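Local coordinates for MdcD (Pseudomonas aeruginosa, PDB 5VIP), which is the beta subunit of the biotin-independent malonate decarboxylase and probably acts in releasing carbon dioxide from malonyl groups carried on the acyl carrier protein, at residues B[112-117]-B[147-152]; B[134-139]-B[164-169]; B[151-156]-B[179-184]; B[173-178]-B[219-224]. All coordinates share one frame; numbering follows the deposited sequence.

Contact 1 (B[112-117]-B[147-152]); sequences ALLLLE and QPVVAV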
loop_
_atom_site.group_PDB
_atom_site.type_symbol
_atom_site.label_atom_id
_atom_site.label_comp_id
_atom_site.label_asym_id
_atom_site.label_seq_id
_atom_site.Cartn_x
_atom_site.Cartn_y
_atom_site.Cartn_z
ATOM N N ALA B 112 18.039 -0.001 -2.370
ATOM C CA ALA B 112 17.191 1.174 -2.229
ATOM C C ALA B 112 16.995 1.539 -0.761
ATOM O O ALA B 112 16.679 0.680 0.080
ATOM C CB ALA B 112 15.821 0.950 -2.908
ATOM N N LEU B 113 17.173 2.824 -0.471
ATOM C CA LEU B 113 17.052 3.372 0.870
ATOM C C LEU B 113 15.969 4.446 0.869
ATOM O O LEU B 113 16.032 5.408 0.078
ATOM C CB LEU B 113 18.388 3.958 1.330
ATOM C CG LEU B 113 18.473 4.704 2.661
ATOM C CD1 LEU B 113 18.090 3.786 3.830
ATOM C CD2 LEU B 113 19.874 5.236 2.847
ATOM N N LEU B 114 14.967 4.266 1.730
ATOM C CA LEU B 114 13.819 5.177 1.785
ATOM C C LEU B 114 13.826 5.978 3.081
ATOM O O LEU B 114 13.759 5.402 4.167
ATOM C CB LEU B 114 12.495 4.399 1.674
ATOM C CG LEU B 114 12.319 3.527 0.435
ATOM C CD1 LEU B 114 10.981 2.760 0.509
ATOM C CD2 LEU B 114 12.366 4.408 -0.810
ATOM N N LEU B 115 13.877 7.302 2.955
ATOM C CA LEU B 115 13.755 8.191 4.104
ATOM C C LEU B 115 12.332 8.755 4.141
ATOM O O LEU B 115 11.991 9.684 3.394
ATOM C CB LEU B 115 14.784 9.323 4.023
ATOM C CG LEU B 115 16.179 9.088 4.624
ATOM C CD1 LEU B 115 16.747 7.688 4.383
ATOM C CD2 LEU B 115 17.164 10.153 4.154
ATOM N N LEU B 116 11.509 8.194 5.019
ATOM C CA LEU B 116 10.066 8.421 4.965
ATOM C C LEU B 116 9.560 9.439 5.984
ATOM O O LEU B 116 9.258 9.093 7.128
ATOM C CB LEU B 116 9.341 7.086 5.165
ATOM C CG LEU B 116 9.689 6.035 4.107
ATOM C CD1 LEU B 116 8.927 4.733 4.329
ATOM C CD2 LEU B 116 9.416 6.576 2.714
ATOM N N GLU B 117 9.467 10.695 5.562
ATOM C CA GLU B 117 8.866 11.743 6.387
ATOM C C GLU B 117 7.635 12.215 5.643
ATOM O O GLU B 117 7.742 13.027 4.738
ATOM C CB GLU B 117 9.833 12.905 6.618
ATOM C CG GLU B 117 11.123 12.507 7.345
ATOM C CD GLU B 117 10.856 11.944 8.739
ATOM O OE1 GLU B 117 11.470 10.907 9.102
ATOM O OE2 GLU B 117 10.041 12.549 9.476
ATOM N N GLN B 147 17.015 -7.675 -3.170
ATOM C CA GLN B 147 17.730 -6.863 -2.176
ATOM C C GLN B 147 16.761 -6.322 -1.139
ATOM O O GLN B 147 15.634 -5.939 -1.488
ATOM C CB GLN B 147 18.450 -5.678 -2.846
ATOM C CG GLN B 147 19.525 -6.030 -3.869
ATOM C CD GLN B 147 20.737 -6.720 -3.259
ATOM O OE1 GLN B 147 21.031 -6.565 -2.079
ATOM N NE2 GLN B 147 21.451 -7.479 -4.073
ATOM N N PRO B 148 17.189 -6.260 0.128
ATOM C CA PRO B 148 16.356 -5.630 1.155
ATOM C C PRO B 148 16.222 -4.123 0.907
ATOM O O PRO B 148 17.189 -3.481 0.502
ATOM C CB PRO B 148 17.130 -5.910 2.447
ATOM C CG PRO B 148 18.559 -5.992 1.995
ATOM C CD PRO B 148 18.481 -6.711 0.674
ATOM N N VAL B 149 15.029 -3.582 1.113
ATOM C CA VAL B 149 14.838 -2.137 1.153
ATOM C C VAL B 149 14.914 -1.739 2.615
ATOM O O VAL B 149 14.301 -2.381 3.469
ATOM C CB VAL B 149 13.491 -1.705 0.558
ATOM C CG1 VAL B 149 13.303 -0.194 0.704
ATOM C CG2 VAL B 149 13.393 -2.144 -0.911
ATOM N N VAL B 150 15.686 -0.703 2.909
ATOM C CA VAL B 150 15.764 -0.185 4.261
ATOM C C VAL B 150 14.959 1.102 4.321
ATOM O O VAL B 150 15.124 1.971 3.474
ATOM C CB VAL B 150 17.219 0.068 4.690
ATOM C CG1 VAL B 150 17.267 0.720 6.064
ATOM C CG2 VAL B 150 18.010 -1.242 4.676
ATOM N N ALA B 151 14.079 1.198 5.317
ATOM C CA ALA B 151 13.306 2.413 5.562
ATOM C C ALA B 151 13.754 3.055 6.856
ATOM O O ALA B 151 13.819 2.397 7.893
ATOM C CB ALA B 151 11.816 2.105 5.632
ATOM N N VAL B 152 14.033 4.348 6.785
ATOM C CA VAL B 152 14.472 5.122 7.933
ATOM C C VAL B 152 13.386 6.160 8.230
ATOM O O VAL B 152 12.991 6.942 7.353
ATOM C CB VAL B 152 15.834 5.803 7.665
ATOM C CG1 VAL B 152 16.184 6.783 8.760
ATOM C CG2 VAL B 152 16.936 4.724 7.506
HETATM O O HOH W 1 17.029 -2.653 -2.069
HETATM O O HOH W 2 13.158 9.639 7.801
#
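Three well-formed backbone hydrogen bonds hold segment 112-117 to segment 147-152 in parallel register. Leu114 sits at their centre: its N-H points almost straight (177°) at the carbonyl O of Val150, 2.9 Å away, and its own O receives the N-H of Val152 at 2.8 Å. Leu116 N then reaches Val152 O (3.0 Å), so the bonds outlast the strand by a residue. At the other end the bond from Val150 N to Ala112 O is weak, and a water bridges Ala112 N and Pro148 O one step before it. A second water gives its protons to Val152 O and Glu117 OE1, linking the last carbonyl of the pairing to a buried carboxylate that also receives the backbone N-H groups of Ala154 and Gly155.

On one face Leu113 and Val150 lie side by side; with CG anti to the backbone N (chi1 175°), Leu113 brings CD1 within 3.9 Å of Val150 CG1 and against Val152 CG2. Leu115 runs alongside Val152, CD1 to CB 3.9 Å. On the other face Leu114 crosses Val149 obliquely, CD1 to CG1 3.8 Å, and the CD1 of Leu116 touches the CB of Ala151.

The two strands belong to a beta-alpha-beta unit whose crossover helix, 126-143, lies on the Leu114 face and meets Leu114 and Val149 through Ile140 and Leu143. Helix 229-242 covers the Leu113 face with Val236 and Phe240. Strand 69-76 pairs along the far edge of 111-115, so the pair lies inside the mixed sheet, consistent with the crotonase-like fold of carboxyltransferase domains.

Contact 2 (B[134-139]-B[164-169]); sequences AEIQAA and SIAAGL
Gln137 carries nearly all of the contact between helices 126-143 and 162-169, whose short segments run parallel, 3° apart, with axes 9.6 Å from each other. Its CB is met at once by Leu169, whose CD1 lies 3.6 Å from Gln137 CB and as close to CG, so that one methyl covers the root of the side chain; the two side chains cross at about a right angle. With CG anti to the carbonyl carbon (chi1 -72°), the chain leans across to helix 162-169 and back toward its N-terminal end, and CG also faces the CB of Ala166 at 4.1 Å. From there it stays extended (chi2 169°), which carries the amide to Ile165. The amide carbon CD lies 4.0 Å from Ile165 CG2, and NE2 at the tip comes closer, 3.4 Å from both CB and CG2 of the same isoleucine, with Gln137 and Ile165 crossing obliquely.

Ala166 meets the helix with its CB, and its CA lies 5.4 Å from that of Gln137. Ile136 adds a loose contact of its CG2 with Ala166 CB, 4.5 Å apart, and otherwise packs on Ile93, Ala94 and Leu97 of helix 87-105.

The segments thus meet by van der Waals packing alone: CB and CG of a buried glutamine pack on Leu169 and Ala166, while its polar amide lies against the Ile165 side chain. The amide finds its hydrogen-bonding partner in Gly162 O, to which NE2 gives a weak bond that would help keep the extended side chain directed toward the start of helix 162-169.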
loop_
_atom_site.group_PDB
_atom_site.type_symbol
_atom_site.label_atom_id
_atom_site.label_comp_id
_atom_site.label_asym_id
_atom_site.label_seq_id
_atom_site.Cartn_x
_atom_site.Cartn_y
_atom_site.Cartn_z
ATOM N N ALA B 134 0.383 2.719 -4.452
ATOM C CA ALA B 134 0.222 1.318 -4.835
ATOM C C ALA B 134 1.389 0.870 -5.720
ATOM O O ALA B 134 1.850 -0.273 -5.623
ATOM C CB ALA B 134 -1.109 1.099 -5.547
ATOM N N GLU B 135 1.890 1.773 -6.555
ATOM C CA GLU B 135 3.035 1.463 -7.412
ATOM C C GLU B 135 4.335 1.380 -6.630
ATOM O O GLU B 135 5.198 0.562 -6.950
ATOM C CB GLU B 135 3.180 2.506 -8.537
ATOM C CG GLU B 135 2.144 2.332 -9.637
ATOM C CD GLU B 135 2.005 3.542 -10.542
ATOM O OE1 GLU B 135 2.842 4.474 -10.454
ATOM O OE2 GLU B 135 1.042 3.557 -11.345
ATOM N N ILE B 136 4.487 2.248 -5.632
ATOM C CA ILE B 136 5.624 2.167 -4.722
ATOM C C ILE B 136 5.624 0.842 -3.974
ATOM O O ILE B 136 6.660 0.180 -3.843
ATOM C CB ILE B 136 5.603 3.340 -3.721
ATOM C CG1 ILE B 136 5.854 4.640 -4.487
ATOM C CG2 ILE B 136 6.616 3.108 -2.602
ATOM C CD1 ILE B 136 5.392 5.899 -3.781
ATOM N N GLN B 137 4.454 0.447 -3.486
ATOM C CA GLN B 137 4.339 -0.805 -2.740
ATOM C C GLN B 137 4.683 -2.002 -3.628
ATOM O O GLN B 137 5.468 -2.871 -3.231
ATOM C CB GLN B 137 2.940 -0.941 -2.135
ATOM C CG GLN B 137 2.751 0.024 -0.972
ATOM C CD GLN B 137 1.317 0.126 -0.516
ATOM O OE1 GLN B 137 0.422 -0.459 -1.115
ATOM N NE2 GLN B 137 1.091 0.875 0.549
ATOM N N ALA B 138 4.154 -2.010 -4.847
ATOM C CA ALA B 138 4.483 -3.049 -5.823
ATOM C C ALA B 138 5.976 -3.136 -6.105
ATOM O O ALA B 138 6.530 -4.233 -6.212
ATOM C CB ALA B 138 3.730 -2.806 -7.147
ATOM N N ALA B 139 6.619 -1.980 -6.246
ATOM C CA ALA B 139 8.037 -1.948 -6.585
ATOM C C ALA B 139 8.898 -2.441 -5.422
ATOM O O ALA B 139 9.960 -3.035 -5.627
ATOM C CB ALA B 139 8.448 -0.536 -7.007
ATOM N N SER B 164 2.924 4.294 5.344
ATOM C CA SER B 164 3.260 3.462 6.506
ATOM C C SER B 164 3.071 1.994 6.161
ATOM O O SER B 164 3.720 1.108 6.732
ATOM C CB SER B 164 2.411 3.833 7.721
ATOM O OG SER B 164 1.056 3.400 7.546
ATOM N N ILE B 165 2.162 1.732 5.230
ATOM C CA ILE B 165 1.975 0.378 4.732
ATOM C C ILE B 165 3.208 -0.004 3.904
ATOM O O ILE B 165 3.689 -1.137 3.973
ATOM C CB ILE B 165 0.678 0.266 3.896
ATOM C CG1 ILE B 165 -0.539 0.585 4.779
ATOM C CG2 ILE B 165 0.559 -1.119 3.253
ATOM C CD1 ILE B 165 -1.896 0.595 4.019
ATOM N N ALA B 166 3.726 0.956 3.137
ATOM C CA ALA B 166 4.982 0.746 2.400
ATOM C C ALA B 166 6.119 0.437 3.372
ATOM O O ALA B 166 6.920 -0.457 3.134
ATOM C CB ALA B 166 5.327 1.966 1.545
ATOM N N ALA B 167 6.180 1.173 4.474
ATOM C CA ALA B 167 7.194 0.923 5.494
ATOM C C ALA B 167 7.065 -0.515 6.012
ATOM O O ALA B 167 8.064 -1.223 6.189
ATOM C CB ALA B 167 7.060 1.934 6.640
ATOM N N GLY B 168 5.827 -0.947 6.230
ATOM C CA GLY B 168 5.554 -2.295 6.708
ATOM C C GLY B 168 5.989 -3.380 5.727
ATOM O O GLY B 168 6.192 -4.522 6.130
ATOM N N LEU B 169 6.125 -3.035 4.442
ATOM C CA LEU B 169 6.635 -3.989 3.451
ATOM C C LEU B 169 8.149 -4.083 3.452
ATOM O O LEU B 169 8.705 -5.099 3.031
ATOM C CB LEU B 169 6.214 -3.604 2.040
ATOM C CG LEU B 169 4.728 -3.531 1.749
ATOM C CD1 LEU B 169 4.567 -2.795 0.428
ATOM C CD2 LEU B 169 4.163 -4.930 1.665
#

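Contact 3 (B[151-156]-B[179-184]); sequences AVIAGP and ARLGLN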
loop_
_atom_site.group_PDB
_atom_site.type_symbol
_atom_site.label_atom_id
_atom_site.label_comp_id
_atom_site.label_asym_id
_atom_site.label_seq_id
_atom_site.Cartn_x
_atom_site.Cartn_y
_atom_site.Cartn_z
ATOM N N ALA B 151 14.079 1.198 5.317
ATOM C CA ALA B 151 13.306 2.413 5.562
ATOM C C ALA B 151 13.754 3.055 6.856
ATOM O O ALA B 151 13.819 2.397 7.893
ATOM C CB ALA B 151 11.816 2.105 5.632
ATOM N N VAL B 152 14.033 4.348 6.785
ATOM C CA VAL B 152 14.472 5.122 7.933
ATOM C C VAL B 152 13.386 6.160 8.230
ATOM O O VAL B 152 12.991 6.942 7.353
ATOM C CB VAL B 152 15.834 5.803 7.665
ATOM C CG1 VAL B 152 16.184 6.783 8.760
ATOM C CG2 VAL B 152 16.936 4.724 7.506
ATOM N N ILE B 153 12.879 6.122 9.455
ATOM C CA ILE B 153 11.861 7.069 9.908
ATOM C C ILE B 153 12.457 7.799 11.103
ATOM O O ILE B 153 12.625 7.210 12.167
ATOM C CB ILE B 153 10.559 6.360 10.299
ATOM C CG1 ILE B 153 10.094 5.463 9.151
ATOM C CG2 ILE B 153 9.491 7.379 10.670
ATOM C CD1 ILE B 153 9.246 4.321 9.610
ATOM N N ALA B 154 12.841 9.052 10.923
ATOM C CA ALA B 154 13.604 9.728 11.971
ATOM C C ALA B 154 12.843 10.875 12.608
ATOM O O ALA B 154 13.244 11.372 13.659
ATOM C CB ALA B 154 14.939 10.242 11.416
ATOM N N GLY B 155 11.741 11.293 11.999
ATOM C CA GLY B 155 11.081 12.499 12.455
ATOM C C GLY B 155 11.708 13.741 11.830
ATOM O O GLY B 155 12.749 13.663 11.160
ATOM N N PRO B 156 11.108 14.913 12.083
ATOM C CA PRO B 156 10.017 15.119 13.049
ATOM C C PRO B 156 8.603 14.810 12.532
ATOM O O PRO B 156 7.688 14.667 13.338
ATOM C CB PRO B 156 10.144 16.607 13.385
ATOM C CG PRO B 156 10.678 17.219 12.116
ATOM C CD PRO B 156 11.564 16.177 11.471
ATOM N N ALA B 179 10.804 9.603 16.068
ATOM C CA ALA B 179 10.006 9.061 14.980
ATOM C C ALA B 179 8.646 8.620 15.469
ATOM O O ALA B 179 8.526 8.086 16.573
ATOM C CB ALA B 179 10.712 7.879 14.343
ATOM N N ARG B 180 7.642 8.814 14.618
ATOM C CA ARG B 180 6.357 8.140 14.749
ATOM C C ARG B 180 6.029 7.377 13.465
ATOM O O ARG B 180 6.334 7.834 12.369
ATOM C CB ARG B 180 5.248 9.141 15.071
ATOM C CG ARG B 180 5.386 9.804 16.442
ATOM C CD ARG B 180 4.401 10.977 16.583
ATOM N NE ARG B 180 4.635 12.015 15.572
ATOM C CZ ARG B 180 3.671 12.707 14.959
ATOM N NH1 ARG B 180 2.395 12.473 15.237
ATOM N NH2 ARG B 180 3.985 13.625 14.052
ATOM N N LEU B 181 5.408 6.209 13.609
ATOM C CA LEU B 181 5.018 5.381 12.471
ATOM C C LEU B 181 3.630 4.815 12.701
ATOM O O LEU B 181 3.398 4.132 13.689
ATOM C CB LEU B 181 6.012 4.235 12.268
ATOM C CG LEU B 181 5.698 3.134 11.254
ATOM C CD1 LEU B 181 5.574 3.695 9.820
ATOM C CD2 LEU B 181 6.805 2.063 11.329
ATOM N N GLY B 182 2.708 5.074 11.793
ATOM C CA GLY B 182 1.384 4.505 11.966
ATOM C C GLY B 182 0.525 4.721 10.744
ATOM O O GLY B 182 0.900 5.457 9.836
ATOM N N LEU B 183 -0.638 4.083 10.724
ATOM C CA LEU B 183 -1.513 4.199 9.574
ATOM C C LEU B 183 -2.291 5.517 9.624
ATOM O O LEU B 183 -2.259 6.307 8.677
ATOM C CB LEU B 183 -2.460 3.009 9.515
ATOM C CG LEU B 183 -3.404 2.975 8.310
ATOM C CD1 LEU B 183 -2.619 3.060 7.008
ATOM C CD2 LEU B 183 -4.237 1.709 8.361
ATOM N N ASN B 184 -2.956 5.753 10.748
ATOM C CA ASN B 184 -3.779 6.947 10.940
ATOM C C ASN B 184 -3.150 7.956 11.900
ATOM O O ASN B 184 -2.688 7.583 12.976
ATOM C CB ASN B 184 -5.158 6.537 11.464
ATOM C CG ASN B 184 -5.878 5.595 10.517
ATOM O OD1 ASN B 184 -5.997 5.878 9.326
ATOM N ND2 ASN B 184 -6.338 4.459 11.034
#
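Ile153 and Ala179 bury the most surface here, and Ile153 makes the apolar contacts with both Ala179 and Leu181. Its two branches diverge. CG2, anti to the backbone N, rests against the loop backbone, 3.6 Å from Arg180 O and 3.9 Å from Ala179 CB. CG1, anti to the carbonyl carbon (chi1 -53°), carries CD1 onto Leu181, where it fits against both methyls, 3.7 Å from CD1 and 3.7 Å from CD2. The two side chains cross at about a right angle, and Leu181 offers its branched end because its CG stands anti to the backbone N (chi1 172°).

Ala179 CB also lies over the main chain, only 3.0 Å from Ile153 O, a tight approach of methyl to carbonyl at the point where strand 150-153 gives way to a turn. Its CA then passes 4.1 Å from Gly155 N. Gly155 adopts a positive phi, and the peptide bond into Pro156 is cis.

Farther out, Arg180 starts away from the turn, but a bend at chi3 (-60°) returns its guanidinium so that Pro156 O lies at its edge, in plane, 3.9 Å from NH2; this is proximity rather than a bond.

Beyond these residues, Ile153 and Leu181 also pack on Val173 of strand 172-176 and on Cys159 of the short strand 159-160. Leu181 further touches Ser164 and Ala167 of helix 162-169, so the contact fills the corner between the end of the central sheet, that helix and the small parallel pair 159-160 and 181-182.

Contact 4 (B[173-178]-B[219-224]); sequences VLVTRE and GLADAY
Asp222 OD2 is gripped twice: by the backbone N-H of Val173, 2.7 Å away through its anti lone pair, and by the guanidinium NH2 of Arg249 in a salt bridge. The bond is returned by the main chain, because Asp222 N donates to Val173 O at 2.8 Å, so one aspartate holds both the N-H and the carbonyl of the same valine. Placing CG beside the backbone N (chi1 -60°) brings the carboxylate back to that strand.

Two residues on, Val175 N meets Ala223 O at 3.0 Å and 170°, and parallel pairing of Leu174 with Ala223 and Val175 with Tyr224 begins. Leu174 CD2 lies 4.1 Å from Ala223 CB on one face. On the other, Val175 CG2, in the crowded position between N and the carbonyl carbon, lies 3.8 Å from Ala221 CB.

Tyr224 ends the contact. Its CG is anti to the backbone N, and the ring reaches past Thr176 to run alongside Arg177, both pointing the same way. The hydroxyl oxygen sits against the aliphatic part of Arg177, 3.2 Å from CB and 3.3 Å from CD, while the guanidinium is turned 63° from the ring plane. Helix 212-217 adds Glu213 and Phe216 to the surroundings of the tyrosine, and Tyr239 of helix 229-242 covers Asp222 and Ala223.

The chemistry thus changes along the strand. A charge-assisted grip fixes the point where the chain enters strand 223-225, and there the arginine probably favours an ionised carboxylate; ordinary strand pairing follows, and the far end rests on tyrosine packed against an arginine side chain.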
loop_
_atom_site.group_PDB
_atom_site.type_symbol
_atom_site.label_atom_id
_atom_site.label_comp_id
_atom_site.label_asym_id
_atom_site.label_seq_id
_atom_site.Cartn_x
_atom_site.Cartn_y
_atom_site.Cartn_z
ATOM N N VAL B 173 13.085 -1.705 9.129
ATOM C CA VAL B 173 12.583 -0.385 9.497
ATOM C C VAL B 173 13.378 0.166 10.674
ATOM O O VAL B 173 13.412 -0.444 11.755
ATOM C CB VAL B 173 11.081 -0.420 9.880
ATOM C CG1 VAL B 173 10.632 0.960 10.343
ATOM C CG2 VAL B 173 10.238 -0.902 8.705
ATOM N N LEU B 174 14.033 1.301 10.460
ATOM C CA LEU B 174 14.885 1.885 11.493
ATOM C C LEU B 174 14.236 3.166 11.978
ATOM O O LEU B 174 13.809 3.993 11.170
ATOM C CB LEU B 174 16.306 2.170 10.971
ATOM C CG LEU B 174 16.956 1.125 10.044
ATOM C CD1 LEU B 174 18.423 1.459 9.739
ATOM C CD2 LEU B 174 16.787 -0.282 10.561
ATOM N N VAL B 175 14.153 3.337 13.291
ATOM C CA VAL B 175 13.488 4.509 13.840
ATOM C C VAL B 175 14.335 5.199 14.909
ATOM O O VAL B 175 15.202 4.585 15.532
ATOM C CB VAL B 175 12.121 4.142 14.448
ATOM C CG1 VAL B 175 11.160 3.612 13.369
ATOM C CG2 VAL B 175 12.303 3.120 15.587
ATOM N N THR B 176 14.075 6.486 15.109
ATOM C CA THR B 176 14.676 7.230 16.207
ATOM C C THR B 176 13.633 7.433 17.302
ATOM O O THR B 176 12.463 7.076 17.130
ATOM C CB THR B 176 15.199 8.606 15.747
ATOM O OG1 THR B 176 14.091 9.388 15.277
ATOM C CG2 THR B 176 16.202 8.457 14.620
ATOM N N ARG B 177 14.051 8.030 18.414
ATOM C CA ARG B 177 13.116 8.390 19.478
ATOM C C ARG B 177 12.053 9.384 19.004
ATOM O O ARG B 177 10.897 9.307 19.419
ATOM C CB ARG B 177 13.867 8.979 20.677
ATOM C CG ARG B 177 12.948 9.356 21.828
ATOM C CD ARG B 177 13.648 9.346 23.188
ATOM N NE ARG B 177 12.692 9.204 24.287
ATOM C CZ ARG B 177 11.708 10.061 24.561
ATOM N NH1 ARG B 177 11.538 11.163 23.837
ATOM N NH2 ARG B 177 10.893 9.821 25.582
ATOM N N GLU B 178 12.442 10.311 18.134
ATOM C CA GLU B 178 11.513 11.333 17.627
ATOM C C GLU B 178 10.597 10.837 16.503
ATOM O O GLU B 178 9.715 11.562 16.032
ATOM C CB GLU B 178 12.287 12.558 17.132
ATOM C CG GLU B 178 12.532 13.622 18.204
ATOM C CD GLU B 178 11.241 14.152 18.816
ATOM O OE1 GLU B 178 10.612 15.050 18.206
ATOM O OE2 GLU B 178 10.863 13.682 19.912
ATOM N N GLY B 219 8.250 -4.951 18.397
ATOM C CA GLY B 219 8.786 -5.726 17.289
ATOM C C GLY B 219 8.396 -5.231 15.899
ATOM O O GLY B 219 8.619 -5.920 14.899
ATOM N N LEU B 220 7.838 -4.030 15.831
ATOM C CA LEU B 220 7.375 -3.456 14.563
ATOM C C LEU B 220 8.439 -2.606 13.871
ATOM O O LEU B 220 8.273 -2.190 12.719
ATOM C CB LEU B 220 6.121 -2.615 14.806
ATOM C CG LEU B 220 4.874 -3.416 15.183
ATOM C CD1 LEU B 220 3.739 -2.451 15.504
ATOM C CD2 LEU B 220 4.458 -4.359 14.058
ATOM N N ALA B 221 9.513 -2.316 14.594
ATOM C CA ALA B 221 10.704 -1.707 14.011
ATOM C C ALA B 221 11.900 -2.572 14.367
ATOM O O ALA B 221 11.927 -3.219 15.427
ATOM C CB ALA B 221 10.901 -0.273 14.510
ATOM N N ASP B 222 12.900 -2.580 13.496
ATOM C CA ASP B 222 14.019 -3.493 13.653
ATOM C C ASP B 222 15.164 -2.924 14.482
ATOM O O ASP B 222 15.908 -3.666 15.115
ATOM C CB ASP B 222 14.510 -3.915 12.279
ATOM C CG ASP B 222 13.428 -4.611 11.486
ATOM O OD1 ASP B 222 13.182 -5.813 11.754
ATOM O OD2 ASP B 222 12.790 -3.950 10.622
ATOM N N ALA B 223 15.307 -1.605 14.477
ATOM C CA ALA B 223 16.333 -0.976 15.292
ATOM C C ALA B 223 15.852 0.385 15.770
ATOM O O ALA B 223 15.098 1.071 15.067
ATOM C CB ALA B 223 17.638 -0.845 14.518
ATOM N N TYR B 224 16.313 0.752 16.961
ATOM C CA TYR B 224 16.008 2.015 17.622
ATOM C C TYR B 224 17.305 2.816 17.682
ATOM O O TYR B 224 18.214 2.446 18.402
ATOM C CB TYR B 224 15.438 1.735 19.022
ATOM C CG TYR B 224 15.105 2.930 19.883
ATOM C CD1 TYR B 224 14.173 3.872 19.475
ATOM C CD2 TYR B 224 15.695 3.093 21.131
ATOM C CE1 TYR B 224 13.856 4.960 20.274
ATOM C CE2 TYR B 224 15.381 4.174 21.940
ATOM C CZ TYR B 224 14.460 5.106 21.508
ATOM O OH TYR B 224 14.140 6.187 22.306
#

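In the fold
From the N terminus, strand 111-115 runs into helix 126-143, and contact 1 closes that crossover when the chain returns as strand 150-153. Contact 2 opens on the helix inside this loop and closes on helix 162-169, so contacts 1 and 2 cross; Leu116 packing on Ala167 joins them. Contact 3 starts on the strand where contact 1 ends, crosses contact 2, and closes at 179-184; the end of strand 111-115 is tied to its turn. Contact 4 opens within the loop of contact 3, crossing it, and closes last, adding strand 223-225 at the sheet edge. Backbone bonding of Leu174 to Ala151 and Ile153 makes contacts 1, 3 and 4 neighbours in one sheet.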